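Local coordinates for putative uncharacterized protein (Chaetomium thermophilum, PDB 4XRI), which works as a nuclear transport receptor of the importin-beta family, linked to import of protein cargo, and probably binds a small GTPase, at residues A184-V189 and R227-Q232; L290-W295 and Y359-L364; A550-V555 and Q591-R596; Y732-A737 and Q788-S793. The protein carries 2 engineered substitutions. All blocks are in the same frame, centred on the assembly; numbering follows the deposited sequence.

Interaction 1 of 4, residues A184-V189 and R227-Q232; sequences AILTAV and RNYIMQ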
# COMPACT_ATOMS: atom_id res chain seq x y z
N ALA A 184 -30.84 7.83 23.12
CA ALA A 184 -31.89 6.84 22.91
C ALA A 184 -31.35 5.63 22.16
O ALA A 184 -31.65 4.48 22.50
CB ALA A 184 -33.06 7.45 22.15
N ILE A 185 -30.54 5.90 21.14
CA ILE A 185 -29.92 4.84 20.35
C ILE A 185 -28.92 4.05 21.18
O ILE A 185 -28.93 2.81 21.17
CB ILE A 185 -29.20 5.43 19.12
CG1 ILE A 185 -30.23 5.98 18.13
CG2 ILE A 185 -28.34 4.37 18.45
CD1 ILE A 185 -29.61 6.75 16.98
N LEU A 186 -28.06 4.76 21.91
CA LEU A 186 -27.06 4.13 22.75
C LEU A 186 -27.70 3.25 23.82
O LEU A 186 -27.24 2.15 24.10
CB LEU A 186 -26.16 5.18 23.40
CG LEU A 186 -25.10 4.63 24.37
CD1 LEU A 186 -24.17 3.68 23.64
CD2 LEU A 186 -24.33 5.76 25.03
N THR A 187 -28.77 3.76 24.42
CA THR A 187 -29.49 3.02 25.45
C THR A 187 -30.07 1.73 24.87
O THR A 187 -30.01 0.68 25.50
CB THR A 187 -30.63 3.87 26.06
OG1 THR A 187 -30.07 4.98 26.77
CG2 THR A 187 -31.46 3.03 27.02
N ALA A 188 -30.62 1.83 23.66
CA ALA A 188 -31.26 0.69 23.02
C ALA A 188 -30.26 -0.43 22.71
O ALA A 188 -30.55 -1.60 22.94
CB ALA A 188 -31.96 1.13 21.74
N VAL A 189 -29.09 -0.07 22.19
CA VAL A 189 -28.11 -1.07 21.79
C VAL A 189 -27.40 -1.68 23.00
O VAL A 189 -27.09 -2.87 23.01
CB VAL A 189 -27.06 -0.49 20.80
CG1 VAL A 189 -27.76 0.13 19.60
CG2 VAL A 189 -26.16 0.53 21.48
N ARG A 227 -18.62 6.36 28.69
CA ARG A 227 -17.46 5.48 28.59
C ARG A 227 -17.65 4.21 29.41
O ARG A 227 -17.60 3.10 28.88
CB ARG A 227 -16.19 6.21 29.04
CG ARG A 227 -14.93 5.73 28.35
CD ARG A 227 -13.68 6.33 28.97
NE ARG A 227 -13.62 7.78 28.87
CZ ARG A 227 -13.53 8.60 29.92
NH1 ARG A 227 -13.48 8.09 31.14
NH2 ARG A 227 -13.49 9.91 29.74
N ASN A 228 -17.89 4.38 30.71
CA ASN A 228 -18.09 3.26 31.61
C ASN A 228 -19.32 2.43 31.24
O ASN A 228 -19.31 1.20 31.37
CB ASN A 228 -18.22 3.76 33.05
CG ASN A 228 -16.93 4.34 33.58
OD1 ASN A 228 -15.87 3.72 33.48
ND2 ASN A 228 -17.01 5.54 34.15
N TYR A 229 -20.36 3.11 30.77
CA TYR A 229 -21.58 2.48 30.29
C TYR A 229 -21.26 1.44 29.21
O TYR A 229 -21.57 0.26 29.36
CB TYR A 229 -22.54 3.55 29.75
CG TYR A 229 -23.97 3.11 29.54
CD1 TYR A 229 -24.58 3.24 28.29
CD2 TYR A 229 -24.73 2.59 30.58
CE1 TYR A 229 -25.90 2.86 28.09
CE2 TYR A 229 -26.05 2.20 30.39
CZ TYR A 229 -26.62 2.34 29.14
OH TYR A 229 -27.93 1.95 28.95
N ILE A 230 -20.62 1.91 28.15
CA ILE A 230 -20.25 1.07 27.02
C ILE A 230 -19.24 -0.00 27.40
O ILE A 230 -19.39 -1.16 27.03
CB ILE A 230 -19.69 1.93 25.87
CG1 ILE A 230 -20.77 2.87 25.35
CG2 ILE A 230 -19.14 1.05 24.76
CD1 ILE A 230 -20.25 3.96 24.45
N MET A 231 -18.21 0.39 28.14
CA MET A 231 -17.16 -0.55 28.52
C MET A 231 -17.68 -1.67 29.42
O MET A 231 -17.22 -2.81 29.32
CB MET A 231 -16.01 0.19 29.22
CG MET A 231 -15.25 1.15 28.31
SD MET A 231 -14.65 0.35 26.81
CE MET A 231 -13.40 -0.74 27.48
N GLN A 232 -18.64 -1.35 30.28
CA GLN A 232 -19.20 -2.36 31.18
C GLN A 232 -19.90 -3.47 30.40
O GLN A 232 -19.67 -4.65 30.66
CB GLN A 232 -20.16 -1.72 32.18
CG GLN A 232 -20.64 -2.66 33.28
CD GLN A 232 -21.81 -3.53 32.87
OE1 GLN A 232 -22.65 -3.11 32.06
NE2 GLN A 232 -21.87 -4.74 33.40

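Interaction 2 of 4, residues L290-W295 and Y359-L364; sequences LAVEFW and YQCLQL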
# COMPACT_ATOMS: atom_id res chain seq x y z
N LEU A 290 -9.70 -13.03 17.50
CA LEU A 290 -10.08 -11.66 17.81
C LEU A 290 -9.32 -11.10 19.00
O LEU A 290 -8.98 -9.92 19.04
CB LEU A 290 -11.58 -11.59 18.07
CG LEU A 290 -12.45 -11.73 16.82
CD1 LEU A 290 -13.91 -11.96 17.19
CD2 LEU A 290 -12.31 -10.49 15.96
N ALA A 291 -9.04 -11.98 19.96
CA ALA A 291 -8.30 -11.58 21.15
C ALA A 291 -6.83 -11.35 20.83
O ALA A 291 -6.20 -10.46 21.38
CB ALA A 291 -8.46 -12.63 22.25
N VAL A 292 -6.28 -12.16 19.92
CA VAL A 292 -4.92 -11.96 19.44
C VAL A 292 -4.86 -10.65 18.66
O VAL A 292 -3.91 -9.87 18.79
CB VAL A 292 -4.44 -13.13 18.55
CG1 VAL A 292 -3.19 -12.73 17.78
CG2 VAL A 292 -4.18 -14.35 19.40
N GLU A 293 -5.88 -10.41 17.85
CA GLU A 293 -6.01 -9.18 17.09
C GLU A 293 -6.06 -7.96 18.00
O GLU A 293 -5.58 -6.88 17.65
CB GLU A 293 -7.25 -9.24 16.20
CG GLU A 293 -7.64 -7.92 15.54
CD GLU A 293 -6.63 -7.44 14.51
OE1 GLU A 293 -5.82 -8.27 14.03
OE2 GLU A 293 -6.63 -6.24 14.19
N PHE A 294 -6.65 -8.14 19.19
CA PHE A 294 -6.69 -7.08 20.19
C PHE A 294 -5.29 -6.58 20.51
O PHE A 294 -5.04 -5.37 20.54
CB PHE A 294 -7.37 -7.55 21.47
CG PHE A 294 -7.33 -6.55 22.59
CD1 PHE A 294 -8.32 -5.59 22.72
CD2 PHE A 294 -6.30 -6.57 23.53
CE1 PHE A 294 -8.29 -4.67 23.74
CE2 PHE A 294 -6.26 -5.64 24.55
CZ PHE A 294 -7.26 -4.70 24.66
N TRP A 295 -4.39 -7.52 20.74
CA TRP A 295 -3.03 -7.18 21.13
C TRP A 295 -2.19 -6.76 19.94
O TRP A 295 -1.22 -6.01 20.09
CB TRP A 295 -2.39 -8.35 21.87
CG TRP A 295 -2.86 -8.40 23.27
CD1 TRP A 295 -3.72 -9.31 23.83
CD2 TRP A 295 -2.55 -7.45 24.29
NE1 TRP A 295 -3.93 -8.99 25.15
CE2 TRP A 295 -3.23 -7.86 25.46
CE3 TRP A 295 -1.75 -6.30 24.34
CZ2 TRP A 295 -3.13 -7.16 26.66
CZ3 TRP A 295 -1.66 -5.61 25.53
CH2 TRP A 295 -2.34 -6.04 26.67
N TYR A 359 1.77 -15.23 15.05
CA TYR A 359 3.08 -14.87 14.52
C TYR A 359 3.15 -13.39 14.18
O TYR A 359 4.12 -12.72 14.52
CB TYR A 359 3.43 -15.70 13.28
CG TYR A 359 4.80 -15.39 12.73
CD1 TYR A 359 5.93 -16.04 13.22
CD2 TYR A 359 4.98 -14.42 11.75
CE1 TYR A 359 7.19 -15.75 12.74
CE2 TYR A 359 6.24 -14.13 11.26
CZ TYR A 359 7.34 -14.80 11.76
OH TYR A 359 8.60 -14.51 11.27
N GLN A 360 2.12 -12.90 13.49
CA GLN A 360 2.03 -11.48 13.16
C GLN A 360 2.11 -10.64 14.42
O GLN A 360 2.87 -9.68 14.50
CB GLN A 360 0.72 -11.16 12.40
CG GLN A 360 0.55 -11.89 11.08
CD GLN A 360 1.74 -11.73 10.15
OE1 GLN A 360 2.31 -10.65 10.03
NE2 GLN A 360 2.12 -12.82 9.50
N CYS A 361 1.31 -11.03 15.41
CA CYS A 361 1.26 -10.35 16.70
C CYS A 361 2.63 -10.33 17.37
O CYS A 361 3.05 -9.31 17.91
CB CYS A 361 0.23 -11.02 17.62
SG CYS A 361 -0.14 -10.11 19.13
N LEU A 362 3.31 -11.47 17.34
CA LEU A 362 4.62 -11.61 17.96
C LEU A 362 5.64 -10.66 17.33
O LEU A 362 6.43 -10.03 18.03
CB LEU A 362 5.12 -13.05 17.85
CG LEU A 362 6.39 -13.38 18.62
CD1 LEU A 362 6.23 -13.01 20.09
CD2 LEU A 362 6.73 -14.86 18.49
N GLN A 363 5.60 -10.56 16.01
CA GLN A 363 6.43 -9.61 15.27
C GLN A 363 6.19 -8.19 15.75
O GLN A 363 7.13 -7.47 16.11
CB GLN A 363 6.16 -9.70 13.77
CG GLN A 363 7.00 -10.72 13.04
CD GLN A 363 7.00 -10.50 11.54
OE1 GLN A 363 6.25 -9.67 11.03
NE2 GLN A 363 7.85 -11.23 10.83
N LEU A 364 4.92 -7.78 15.75
CA LEU A 364 4.52 -6.46 16.21
C LEU A 364 4.89 -6.24 17.67
O LEU A 364 5.26 -5.13 18.07
CB LEU A 364 3.01 -6.27 16.03
CG LEU A 364 2.48 -6.22 14.59
CD1 LEU A 364 0.96 -6.25 14.60
CD2 LEU A 364 2.99 -4.98 13.88

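Interaction 3 of 4, residues A550-V555 and Q591-R596; sequences ASLSTV and QATVQR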
# COMPACT_ATOMS: atom_id res chain seq x y z
N ALA A 550 30.12 -9.94 -16.75
CA ALA A 550 30.20 -9.85 -18.21
C ALA A 550 29.78 -11.16 -18.86
O ALA A 550 28.93 -11.18 -19.75
CB ALA A 550 31.60 -9.45 -18.64
N SER A 551 30.39 -12.26 -18.41
CA SER A 551 30.05 -13.60 -18.89
C SER A 551 28.58 -13.94 -18.64
O SER A 551 27.92 -14.53 -19.49
CB SER A 551 30.95 -14.65 -18.22
OG SER A 551 32.28 -14.55 -18.68
N LEU A 552 28.09 -13.55 -17.47
CA LEU A 552 26.69 -13.78 -17.12
C LEU A 552 25.74 -13.04 -18.06
O LEU A 552 24.72 -13.59 -18.48
CB LEU A 552 26.42 -13.34 -15.68
CG LEU A 552 24.93 -13.37 -15.28
CD1 LEU A 552 24.40 -14.78 -15.36
CD2 LEU A 552 24.71 -12.78 -13.90
N SER A 553 26.09 -11.80 -18.39
CA SER A 553 25.28 -10.97 -19.27
C SER A 553 25.08 -11.65 -20.62
O SER A 553 24.02 -11.52 -21.24
CB SER A 553 25.91 -9.59 -19.45
OG SER A 553 27.03 -9.66 -20.33
N THR A 554 26.10 -12.37 -21.08
CA THR A 554 26.03 -13.10 -22.34
C THR A 554 25.07 -14.28 -22.26
O THR A 554 24.30 -14.52 -23.19
CB THR A 554 27.42 -13.62 -22.77
OG1 THR A 554 28.33 -12.53 -22.90
CG2 THR A 554 27.33 -14.37 -24.09
N VAL A 555 25.12 -15.01 -21.16
CA VAL A 555 24.21 -16.13 -20.94
C VAL A 555 22.77 -15.63 -20.88
O VAL A 555 21.88 -16.19 -21.52
CB VAL A 555 24.53 -16.89 -19.63
CG1 VAL A 555 23.49 -17.98 -19.39
CG2 VAL A 555 25.93 -17.47 -19.68
N GLN A 591 19.35 -5.97 -16.85
CA GLN A 591 19.42 -4.61 -16.33
C GLN A 591 20.48 -4.48 -15.23
O GLN A 591 21.22 -3.50 -15.19
CB GLN A 591 18.05 -4.18 -15.80
CG GLN A 591 18.00 -2.75 -15.26
CD GLN A 591 16.67 -2.43 -14.61
OE1 GLN A 591 15.67 -3.11 -14.84
NE2 GLN A 591 16.65 -1.40 -13.78
N ALA A 592 20.54 -5.49 -14.36
CA ALA A 592 21.50 -5.50 -13.26
C ALA A 592 22.93 -5.54 -13.77
O ALA A 592 23.79 -4.80 -13.28
CB ALA A 592 21.23 -6.68 -12.34
N THR A 593 23.19 -6.39 -14.76
CA THR A 593 24.52 -6.53 -15.33
C THR A 593 24.93 -5.26 -16.08
O THR A 593 26.09 -4.87 -16.06
CB THR A 593 24.62 -7.73 -16.28
OG1 THR A 593 23.70 -7.56 -17.36
CG2 THR A 593 24.32 -9.03 -15.55
N VAL A 594 23.96 -4.63 -16.74
CA VAL A 594 24.23 -3.40 -17.48
C VAL A 594 24.66 -2.29 -16.53
O VAL A 594 25.70 -1.65 -16.74
CB VAL A 594 23.01 -2.93 -18.29
CG1 VAL A 594 23.26 -1.55 -18.87
CG2 VAL A 594 22.68 -3.93 -19.40
N GLN A 595 23.86 -2.06 -15.49
CA GLN A 595 24.17 -1.05 -14.48
C GLN A 595 25.49 -1.33 -13.78
O GLN A 595 26.29 -0.41 -13.55
CB GLN A 595 23.05 -0.96 -13.44
CG GLN A 595 21.75 -0.37 -13.95
CD GLN A 595 20.76 -0.09 -12.84
OE1 GLN A 595 19.58 -0.44 -12.95
NE2 GLN A 595 21.22 0.54 -11.77
N ARG A 596 25.73 -2.59 -13.46
CA ARG A 596 26.93 -2.98 -12.73
C ARG A 596 28.19 -2.82 -13.59
O ARG A 596 29.24 -2.44 -13.09
CB ARG A 596 26.82 -4.42 -12.24
CG ARG A 596 27.93 -4.82 -11.28
CD ARG A 596 27.97 -3.88 -10.09
NE ARG A 596 29.17 -4.07 -9.28
CZ ARG A 596 30.30 -3.40 -9.44
NH1 ARG A 596 30.40 -2.48 -10.39
NH2 ARG A 596 31.35 -3.65 -8.65

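Interaction 4 of 4, residues Y732-A737 and Q788-S793; sequences YLTIVA and QPYVES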
# COMPACT_ATOMS: atom_id res chain seq x y z
N TYR A 732 10.12 26.60 -27.41
CA TYR A 732 9.06 26.05 -26.57
C TYR A 732 8.76 26.89 -25.34
O TYR A 732 7.85 26.56 -24.57
CB TYR A 732 9.43 24.63 -26.12
CG TYR A 732 9.85 23.74 -27.27
CD1 TYR A 732 8.91 23.22 -28.14
CD2 TYR A 732 11.19 23.42 -27.47
CE1 TYR A 732 9.29 22.41 -29.19
CE2 TYR A 732 11.57 22.62 -28.52
CZ TYR A 732 10.62 22.12 -29.38
OH TYR A 732 11.00 21.31 -30.42
N LEU A 733 9.50 27.97 -25.15
CA LEU A 733 9.43 28.74 -23.91
C LEU A 733 8.05 29.33 -23.65
O LEU A 733 7.54 29.25 -22.53
CB LEU A 733 10.46 29.87 -23.92
CG LEU A 733 10.48 30.70 -22.63
CD1 LEU A 733 10.70 29.80 -21.42
CD2 LEU A 733 11.54 31.79 -22.70
N THR A 734 7.44 29.93 -24.67
CA THR A 734 6.12 30.54 -24.51
C THR A 734 5.09 29.53 -24.01
O THR A 734 4.39 29.78 -23.03
CB THR A 734 5.62 31.15 -25.83
OG1 THR A 734 6.50 32.21 -26.23
CG2 THR A 734 4.22 31.71 -25.65
N ILE A 735 5.02 28.39 -24.68
CA ILE A 735 4.08 27.33 -24.33
C ILE A 735 4.37 26.73 -22.96
O ILE A 735 3.48 26.61 -22.12
CB ILE A 735 4.09 26.20 -25.37
CG1 ILE A 735 3.47 26.68 -26.69
CG2 ILE A 735 3.34 24.99 -24.85
CD1 ILE A 735 3.62 25.68 -27.81
N VAL A 736 5.62 26.35 -22.73
CA VAL A 736 6.00 25.66 -21.50
C VAL A 736 5.85 26.55 -20.27
O VAL A 736 5.37 26.10 -19.22
CB VAL A 736 7.46 25.15 -21.58
CG1 VAL A 736 7.93 24.63 -20.23
CG2 VAL A 736 7.58 24.06 -22.64
N ALA A 737 6.23 27.81 -20.39
CA ALA A 737 6.07 28.78 -19.31
C ALA A 737 4.60 28.92 -18.94
O ALA A 737 4.24 29.02 -17.77
CB ALA A 737 6.65 30.13 -19.69
N GLN A 788 13.39 36.75 -18.67
CA GLN A 788 13.04 37.78 -17.68
C GLN A 788 11.55 37.96 -17.35
O GLN A 788 11.20 38.12 -16.18
CB GLN A 788 13.61 39.13 -18.15
CG GLN A 788 12.83 40.35 -17.70
CD GLN A 788 13.04 40.69 -16.24
OE1 GLN A 788 14.15 40.58 -15.72
NE2 GLN A 788 11.96 41.09 -15.56
N PRO A 789 10.65 37.94 -18.36
CA PRO A 789 9.24 38.14 -18.01
C PRO A 789 8.61 37.07 -17.11
O PRO A 789 7.54 37.30 -16.56
CB PRO A 789 8.54 38.14 -19.38
CG PRO A 789 9.58 38.60 -20.32
CD PRO A 789 10.85 38.00 -19.82
N TYR A 790 9.27 35.92 -16.95
CA TYR A 790 8.69 34.81 -16.21
C TYR A 790 9.27 34.68 -14.80
O TYR A 790 8.79 33.87 -14.01
CB TYR A 790 8.89 33.50 -16.97
CG TYR A 790 8.30 33.53 -18.36
CD1 TYR A 790 6.92 33.56 -18.54
CD2 TYR A 790 9.11 33.52 -19.49
CE1 TYR A 790 6.37 33.58 -19.80
CE2 TYR A 790 8.56 33.54 -20.76
CZ TYR A 790 7.19 33.57 -20.91
OH TYR A 790 6.64 33.59 -22.17
N VAL A 791 10.28 35.48 -14.51
CA VAL A 791 10.99 35.41 -13.24
C VAL A 791 10.08 35.70 -12.05
O VAL A 791 10.18 35.05 -11.01
CB VAL A 791 12.19 36.38 -13.23
CG1 VAL A 791 12.83 36.44 -11.85
CG2 VAL A 791 13.21 35.96 -14.27
N GLU A 792 9.17 36.66 -12.22
CA GLU A 792 8.25 37.01 -11.14
C GLU A 792 7.36 35.84 -10.75
O GLU A 792 7.10 35.61 -9.56
CB GLU A 792 7.38 38.21 -11.55
CG GLU A 792 6.37 38.61 -10.48
CD GLU A 792 5.70 39.94 -10.77
OE1 GLU A 792 5.94 40.50 -11.86
OE2 GLU A 792 4.95 40.43 -9.90
N SER A 793 6.89 35.09 -11.74
CA SER A 793 6.04 33.93 -11.49
C SER A 793 6.82 32.82 -10.80
O SER A 793 6.25 32.01 -10.07
CB SER A 793 5.44 33.41 -12.80
OG SER A 793 6.46 32.93 -13.67
O HOH W 1 3.81 32.24 -22.04

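Interaction 1 of 4, residues A184-V189 and R227-Q232
Two helices of the importin-beta solenoid, 182-193 and 224-238, meet here through Y229 and I230 on one side and L186 and T187 on the other. L186 is the middle piece. Its CG lies anti to the backbone N (chi1 177°), which carries both methyls out to the facing helix. CD1 goes to I230, 3.9 Å from that residue's CG1, and the two side chains run roughly at right angles. CD2 goes to Y229 instead, 4.1 Å from its CD1; leucine and tyrosine lie alongside each other, running opposite ways. The short segments run at 26° to each other with their axes 11.3 Å apart, so long side chains have to bridge the gap between these near-parallel helices of a HEAT-repeat protein. Y229 bridges farthest: its ring extends until OH sits 4.0 Å from T187 CA, which comes to the ring's edge near its plane. T187 CG2 is the other neighbour of that hydroxyl, while T187 OG1 turns back to hydrogen bond N183 O in its own helix. If L186 were cut back to an alanine, the Y229 ring and the I230 side chain would probably lose their shared apolar partner and a gap would open between the helices. V217 of helix 214-217 also packs on L186, and a glycerol, probably from the crystallisation liquor, lies about 4 Å from the Y229 side chain.

Interaction 2 of 4, residues L290-W295 and Y359-L364
W295 sends its indole away from C361 and touches that residue only near the root of its side chain, so the flat groups lie to one side of the helix-helix contact. On one face of the indole, F294 CD2 stands 3.6 Å off the W295 ring plane, nearer its rim than its middle. Seen from the phenylalanine, W295 CD1 lies at the ring's edge, in its plane. What crosses to the other helix is the methylene: W295 CB is 4.0 Å from C361 SG. With CG beside the backbone N and anti to the carbonyl carbon (chi1 -79°), the indole leads off from the seam.

C361 is the residue that fills the seam. Its sulfur lies anti to its own backbone N (chi1 -170°), reaching past the V292 carbonyl to W295; SG is 3.8 Å from V292 O, a contact without a hydrogen bond, and S296 OG bonds weakly to that oxygen. Lower on the same side chain, C361 CB meets V292 CG1 at 3.8 Å. With a cysteine at this place the backbones come close, the CA atoms of W295 and C361 being 6.9 Å apart.

The seam is buried inside the HEAT-repeat solenoid, between helices 285-310 and 354-369. M280 of helix 265-280 packs on V292 and W295, and helix 324-340 closes in with A328 and V332 on W295, L339 on V292 and L336 on C361.

Interaction 3 of 4, residues A550-V555 and Q591-R596
T593 points toward the facing helix and meets S553 and L552 there, the serine and threonine hydroxyls being turned to other partners. This is a buried helix-helix contact of the HEAT-repeat solenoid, between helix 546-567 and helix 573-597, and it is close: the CA atoms of S553 and T593 are 6.0 Å apart. The two residues that meet at this spacing are both small. S553 presents its methylene, CB lying 3.7 Å from T593 OG1 and 3.9 Å from T593 CB, while the two oxygens, S553 OG and T593 OG1, stay 4.9 Å apart and make no bond to each other.

The two branches of T593 divide the work. OG1 sits between the backbone N and the carbonyl carbon (chi1 60°), which brings it back along its own helix to hydrogen bond L590 O. CG2 takes the place beside the backbone N and looks toward L552, whose CD2 it meets at 4.1 Å with the two side chains crossing at about a right angle. The leucine does not belong to this contact alone, for V510 and L514 of helix 503-516 and L534 and V538 of helix 524-539 also pack on it. Buried as it is, S553 OG has Q604 NE2 as a partner from outside the pair; it also donates to A550 O in its own helix, at a separation of 2.5 Å that is short for a hydrogen bond.

Interaction 4 of 4, residues Y732-A737 and Q788-S793
Y790 lays its ring against helix 730-743, and the clearest interaction is a CH-pi contact with A737. The alanine methyl sits over one ring face, its CB 3.6 Å from the centroid and 16° off the ring normal, displaced slightly toward the rim. The closest ring atom is Y790 CE1, 3.5 Å from A737 CB.

Apolar packing comes next. L733, one turn earlier on the helix, brings CG to 3.9 Å from Y790 CE2, with CD2 close behind; the leucine and tyrosine side chains pass side by side, each heading back the way the other came. CG of Y790 stands beside the backbone N (chi1 -58°), and from there the ring reaches across to L733 and A737. This joins helix 730-743 to the residues that lead into helix 791-802 of the HEAT-repeat solenoid, with W771 of the intervening helix 754-780 touching both A737 and Y790.

The polar part is mediated by water. One water donates to T734 O at 2.7 Å and also hydrogen bonds Y790 OH at 3.1 Å, tying the tyrosine's outer end to the helix backbone; T734 CA lies beside the same hydroxyl. With a phenylalanine in place of Y790, this bridge would probably be lost and the water would keep only T734 O of its two protein partners here. At the other end of the residue, S793 OG donates a hydrogen bond to Y790 O, and Q741 NE2 reaches that serine oxygen weakly. A glycerol, probably from the crystallisation liquor, lies about 3 Å from the T734 side chain.

From the N terminus, the four contacts come strictly in series: each loop closes before the next opens, so none nests in or crosses another. Interaction 1 closes a mostly helical loop of 37 residues and ties helix 182-193 to 224-238; interaction 2 closes one of 63, tying 285-310 to 354-369. Interaction 3 spans 35 residues and joins 546-567 to the next helix, 573-597, and interaction 4 spans 50, from 730-743 to 791-802. Interactions 1 and 2 lie on the same side of the chain's centre, their centres 27 Å apart; interactions 1 and 3 sit on opposite sides, 67 Å apart between centres. Interactions 3 and 4 both belong to the C-terminal half of the solenoid, and no two of the four touch.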